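Local coordinates for protein succinate-semialdehyde dehydrogenase (PDB 4OGD) that probably oxidises succinic semialdehyde to succinate, taking NADP+ as its cofactor, as a member of the aldehyde dehydrogenase family, at residues A[195-209]-A[218-231]. Residues are numbered along the deposited sequence; the frame is centred on the assembly and turned at random.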
loop_
_atom_site.group_PDB
_atom_site.type_symbol
_atom_site.label_atom_id
_atom_site.label_comp_id
_atom_site.label_asym_id
_atom_site.label_seq_id
_atom_site.Cartn_x
_atom_site.Cartn_y
_atom_site.Cartn_z
ATOM N N ILE A 195 1.412 1.781 -16.856
ATOM C CA ILE A 195 1.878 1.997 -15.487
ATOM C C ILE A 195 2.695 3.285 -15.370
ATOM O O ILE A 195 2.634 3.983 -14.354
ATOM C CB ILE A 195 2.676 0.782 -14.986
ATOM C CG1 ILE A 195 1.768 -0.450 -14.965
ATOM C CG2 ILE A 195 3.230 1.034 -13.577
ATOM C CD1 ILE A 195 2.457 -1.761 -14.549
ATOM N N ALA A 196 3.430 3.620 -16.426
ATOM C CA ALA A 196 4.259 4.819 -16.424
ATOM C C ALA A 196 3.484 6.086 -16.783
ATOM O O ALA A 196 4.026 7.185 -16.731
ATOM C CB ALA A 196 5.435 4.640 -17.374
ATOM N N ASP A 197 2.220 5.936 -17.159
ATOM C CA ASP A 197 1.442 7.082 -17.616
ATOM C C ASP A 197 0.953 7.868 -16.410
ATOM O O ASP A 197 0.418 7.284 -15.470
ATOM C CB ASP A 197 0.248 6.609 -18.450
ATOM C CG ASP A 197 -0.452 7.752 -19.159
ATOM O OD1 ASP A 197 -1.247 8.467 -18.512
ATOM O OD2 ASP A 197 -0.195 7.945 -20.364
ATOM N N LYS A 198 1.124 9.188 -16.428
ATOM C CA LYS A 198 0.779 9.992 -15.258
ATOM C C LYS A 198 -0.719 10.063 -14.964
ATOM O O LYS A 198 -1.116 10.474 -13.877
ATOM C CB LYS A 198 1.383 11.397 -15.350
ATOM C CG LYS A 198 0.815 12.254 -16.450
ATOM C CD LYS A 198 1.572 13.565 -16.498
ATOM C CE LYS A 198 0.891 14.578 -17.390
ATOM N NZ LYS A 198 1.585 15.892 -17.273
ATOM N N ARG A 199 -1.550 9.658 -15.921
ATOM C CA ARG A 199 -2.991 9.633 -15.694
ATOM C C ARG A 199 -3.377 8.427 -14.848
ATOM O O ARG A 199 -4.437 8.409 -14.225
ATOM C CB ARG A 199 -3.748 9.624 -17.024
ATOM C CG ARG A 199 -3.628 10.941 -17.782
ATOM C CD ARG A 199 -4.050 10.808 -19.247
ATOM N NE ARG A 199 -3.119 9.976 -20.007
ATOM C CZ ARG A 199 -3.069 9.921 -21.336
ATOM N NH1 ARG A 199 -3.892 10.664 -22.069
ATOM N NH2 ARG A 199 -2.186 9.127 -21.937
ATOM N N VAL A 200 -2.499 7.428 -14.824
ATOM C CA VAL A 200 -2.715 6.217 -14.039
ATOM C C VAL A 200 -2.090 6.368 -12.651
ATOM O O VAL A 200 -0.911 6.723 -12.520
ATOM C CB VAL A 200 -2.183 4.982 -14.789
ATOM C CG1 VAL A 200 -2.269 3.742 -13.928
ATOM C CG2 VAL A 200 -2.977 4.807 -16.093
ATOM N N VAL A 201 -2.889 6.129 -11.613
ATOM C CA VAL A 201 -2.486 6.494 -10.256
ATOM C C VAL A 201 -2.424 5.325 -9.283
ATOM O O VAL A 201 -2.215 5.512 -8.082
ATOM C CB VAL A 201 -3.430 7.568 -9.670
ATOM C CG1 VAL A 201 -3.472 8.787 -10.591
ATOM C CG2 VAL A 201 -4.833 7.000 -9.457
ATOM N N GLY A 202 -2.604 4.116 -9.795
ATOM C CA GLY A 202 -2.603 2.948 -8.938
ATOM C C GLY A 202 -2.751 1.703 -9.773
ATOM O O GLY A 202 -3.331 1.735 -10.862
ATOM N N VAL A 203 -2.215 0.602 -9.266
ATOM C CA VAL A 203 -2.351 -0.683 -9.940
ATOM C C VAL A 203 -2.795 -1.734 -8.929
ATOM O O VAL A 203 -2.152 -1.927 -7.900
ATOM C CB VAL A 203 -1.027 -1.141 -10.590
ATOM C CG1 VAL A 203 -1.255 -2.419 -11.369
ATOM C CG2 VAL A 203 -0.457 -0.048 -11.506
ATOM N N CYS A 204 -3.902 -2.411 -9.213
ATOM C CA CYS A 204 -4.308 -3.541 -8.382
ATOM C C CYS A 204 -4.176 -4.807 -9.206
ATOM O O CYS A 204 -4.673 -4.885 -10.330
ATOM C CB CYS A 204 -5.739 -3.376 -7.843
ATOM S SG CYS A 204 -6.990 -2.980 -9.102
ATOM N N LEU A 205 -3.491 -5.799 -8.656
ATOM C CA LEU A 205 -3.299 -7.045 -9.374
ATOM C C LEU A 205 -3.744 -8.231 -8.551
ATOM O O LEU A 205 -3.480 -8.311 -7.353
ATOM C CB LEU A 205 -1.825 -7.224 -9.766
ATOM C CG LEU A 205 -1.458 -8.500 -10.537
ATOM C CD1 LEU A 205 -0.346 -8.204 -11.529
ATOM C CD2 LEU A 205 -1.032 -9.653 -9.612
ATOM N N THR A 206 -4.409 -9.157 -9.229
ATOM C CA THR A 206 -4.675 -10.478 -8.692
ATOM C C THR A 206 -4.089 -11.465 -9.684
ATOM O O THR A 206 -4.324 -11.358 -10.887
ATOM C CB THR A 206 -6.180 -10.716 -8.546
ATOM O OG1 THR A 206 -6.719 -9.734 -7.652
ATOM C CG2 THR A 206 -6.433 -12.096 -7.965
ATOM N N GLY A 207 -3.297 -12.408 -9.196
ATOM C CA GLY A 207 -2.688 -13.374 -10.096
ATOM C C GLY A 207 -1.523 -14.086 -9.454
ATOM O O GLY A 207 -1.537 -14.347 -8.251
ATOM N N SER A 208 -0.514 -14.406 -10.257
ATOM C CA SER A 208 0.611 -15.201 -9.783
ATOM C C SER A 208 1.695 -14.309 -9.238
ATOM O O SER A 208 1.772 -13.123 -9.577
ATOM C CB SER A 208 1.205 -16.007 -10.934
ATOM O OG SER A 208 1.944 -15.142 -11.786
ATOM N N GLU A 209 2.570 -14.877 -8.420
ATOM C CA GLU A 209 3.595 -14.045 -7.825
ATOM C C GLU A 209 4.641 -13.571 -8.830
ATOM O O GLU A 209 5.270 -12.544 -8.606
ATOM C CB GLU A 209 4.235 -14.704 -6.611
ATOM C CG GLU A 209 4.986 -15.969 -6.894
ATOM C CD GLU A 209 5.717 -16.440 -5.655
ATOM O OE1 GLU A 209 6.783 -15.873 -5.335
ATOM O OE2 GLU A 209 5.209 -17.356 -4.992
ATOM N N GLU A 218 7.495 -2.516 -11.804
ATOM C CA GLU A 218 7.237 -1.422 -12.736
ATOM C C GLU A 218 6.467 -0.286 -12.046
ATOM O O GLU A 218 6.738 0.892 -12.270
ATOM C CB GLU A 218 6.478 -1.945 -13.969
ATOM C CG GLU A 218 6.220 -0.898 -15.041
ATOM C CD GLU A 218 7.488 -0.421 -15.744
ATOM O OE1 GLU A 218 8.453 -1.210 -15.857
ATOM O OE2 GLU A 218 7.509 0.750 -16.189
ATOM N N ALA A 219 5.514 -0.643 -11.191
ATOM C CA ALA A 219 4.778 0.365 -10.439
ATOM C C ALA A 219 5.697 1.161 -9.518
ATOM O O ALA A 219 5.591 2.380 -9.432
ATOM C CB ALA A 219 3.654 -0.277 -9.642
ATOM N N GLY A 220 6.601 0.473 -8.826
ATOM C CA GLY A 220 7.517 1.150 -7.922
ATOM C C GLY A 220 8.414 2.122 -8.666
ATOM O O GLY A 220 8.628 3.247 -8.210
ATOM N N LYS A 221 8.923 1.688 -9.816
ATOM C CA LYS A 221 9.753 2.545 -10.671
ATOM C C LYS A 221 9.047 3.871 -10.965
ATOM O O LYS A 221 9.685 4.922 -11.089
ATOM C CB LYS A 221 10.074 1.807 -11.976
ATOM C CG LYS A 221 10.965 2.552 -12.961
ATOM C CD LYS A 221 11.246 1.666 -14.171
ATOM C CE LYS A 221 12.020 2.404 -15.255
ATOM N NZ LYS A 221 12.534 1.456 -16.292
ATOM N N ASN A 222 7.718 3.812 -11.039
ATOM C CA ASN A 222 6.897 4.958 -11.413
ATOM C C ASN A 222 6.118 5.573 -10.257
ATOM O O ASN A 222 5.231 6.410 -10.468
ATOM C CB ASN A 222 5.939 4.555 -12.540
ATOM C CG ASN A 222 6.671 4.263 -13.838
ATOM O OD1 ASN A 222 7.151 5.179 -14.502
ATOM N ND2 ASN A 222 6.784 2.985 -14.189
ATOM N N LEU A 223 6.476 5.177 -9.036
ATOM C CA LEU A 223 5.875 5.706 -7.817
ATOM C C LEU A 223 4.378 5.442 -7.729
ATOM O O LEU A 223 3.657 6.222 -7.119
ATOM C CB LEU A 223 6.144 7.211 -7.674
ATOM C CG LEU A 223 7.610 7.626 -7.770
ATOM C CD1 LEU A 223 7.726 9.142 -7.776
ATOM C CD2 LEU A 223 8.410 7.033 -6.626
ATOM N N LYS A 224 3.918 4.346 -8.329
ATOM C CA LYS A 224 2.493 4.010 -8.288
ATOM C C LYS A 224 2.166 3.036 -7.150
ATOM O O LYS A 224 2.834 2.018 -6.988
ATOM C CB LYS A 224 2.036 3.417 -9.626
ATOM C CG LYS A 224 2.310 4.321 -10.831
ATOM C CD LYS A 224 1.581 5.648 -10.689
ATOM C CE LYS A 224 2.123 6.705 -11.660
ATOM N NZ LYS A 224 1.772 6.457 -13.092
ATOM N N LYS A 225 1.132 3.363 -6.375
ATOM C CA LYS A 225 0.638 2.488 -5.306
ATOM C C LYS A 225 0.102 1.185 -5.891
ATOM O O LYS A 225 -0.491 1.173 -6.979
ATOM C CB LYS A 225 -0.479 3.209 -4.547
ATOM C CG LYS A 225 -0.889 2.577 -3.219
ATOM C CD LYS A 225 -2.034 3.372 -2.608
ATOM C CE LYS A 225 -2.182 3.078 -1.126
ATOM N NZ LYS A 225 -3.221 3.943 -0.492
ATOM N N THR A 226 0.323 0.081 -5.178
ATOM C CA THR A 226 -0.222 -1.207 -5.594
ATOM C C THR A 226 -0.942 -1.927 -4.470
ATOM O O THR A 226 -0.690 -1.677 -3.288
ATOM C CB THR A 226 0.873 -2.170 -6.066
ATOM O OG1 THR A 226 1.902 -2.242 -5.065
ATOM C CG2 THR A 226 1.475 -1.703 -7.380
ATOM N N THR A 227 -1.842 -2.825 -4.862
ATOM C CA THR A 227 -2.254 -3.927 -3.998
ATOM C C THR A 227 -1.985 -5.202 -4.785
ATOM O O THR A 227 -2.103 -5.212 -6.019
ATOM C CB THR A 227 -3.742 -3.870 -3.639
ATOM O OG1 THR A 227 -4.524 -3.849 -4.843
ATOM C CG2 THR A 227 -4.040 -2.637 -2.799
ATOM N N LEU A 228 -1.615 -6.267 -4.082
ATOM C CA LEU A 228 -1.321 -7.548 -4.720
ATOM C C LEU A 228 -2.087 -8.671 -4.041
ATOM O O LEU A 228 -1.945 -8.897 -2.838
ATOM C CB LEU A 228 0.175 -7.873 -4.643
ATOM C CG LEU A 228 1.152 -6.956 -5.376
ATOM C CD1 LEU A 228 2.567 -7.479 -5.207
ATOM C CD2 LEU A 228 0.790 -6.834 -6.853
ATOM N N GLU A 229 -2.872 -9.393 -4.836
ATOM C CA GLU A 229 -3.610 -10.560 -4.375
ATOM C C GLU A 229 -3.061 -11.755 -5.128
ATOM O O GLU A 229 -3.358 -11.950 -6.312
ATOM C CB GLU A 229 -5.105 -10.383 -4.656
ATOM C CG GLU A 229 -5.764 -9.251 -3.872
ATOM C CD GLU A 229 -6.244 -9.666 -2.492
ATOM O OE1 GLU A 229 -6.128 -10.866 -2.131
ATOM O OE2 GLU A 229 -6.743 -8.774 -1.754
ATOM N N LEU A 230 -2.220 -12.537 -4.457
ATOM C CA LEU A 230 -1.464 -13.576 -5.148
ATOM C C LEU A 230 -1.881 -14.984 -4.729
ATOM O O LEU A 230 -2.993 -15.199 -4.233
ATOM C CB LEU A 230 0.036 -13.349 -4.944
ATOM C CG LEU A 230 0.488 -11.908 -5.228
ATOM C CD1 LEU A 230 1.985 -11.760 -4.944
ATOM C CD2 LEU A 230 0.163 -11.498 -6.679
ATOM N N GLY A 231 -0.996 -15.946 -4.948
ATOM C CA GLY A 231 -1.338 -17.333 -4.709
ATOM C C GLY A 231 -1.266 -17.681 -3.241
ATOM O O GLY A 231 -0.921 -16.845 -2.399
HETATM O O HOH W 1 3.524 8.474 -14.137
HETATM O O HOH W 2 -0.018 6.089 -6.613
HETATM O O HOH W 3 -4.915 -6.499 -5.562
HETATM O O HOH W 4 1.448 -17.026 -6.836
#
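A beta-alpha-beta unit brings strand 200-206 and strand 225-229 side by side, with V203 N bonded to K225 O and V203 O receiving T227 N. The ladder runs on through L205 N to T227 O and E229 N to L205 O (2.8 Å), and G207 N closes it on E229 O. The two strand axes lie 4.7 Å apart and only 5° from parallel.

At the N-terminal end of the pair, K224 reaches across to the turn that follows helix 188-196. Bends at chi2 (-61°) and chi4 fold its chain past I195 O and V200 O. NZ bonds to both carbonyls, at 2.8 Å from V200 O. D197 O, also the acceptor for V200 N in the type I turn, adds a third, weak bond, and a water links NZ to A196 O. The ammonium thus ties together the carbonyls of a helix end and a turn. Nearby, a Schellman motif with L223 at positive phi ends helix 209-221, and N222, its ND2 bonded back to E218 O, lays its amide against A196, OD1 3.4 Å from A196 CB.

In this Rossmann-type sheet, helix 209-221 makes the crossover and covers the face bearing V203 and L205, whose side chains rest on I215; strand 124-128 flanks 200-206 on its other edge. I195 CG2 packs on A219 CA at 3.6 Å. Further along, L205 and L230 cross nearly at right angles, their CD2 methyls 3.7 Å apart. On the other face C204 CB touches T227 OG1 at 3.3 Å, and T206 lies alongside E229, pointing the same way.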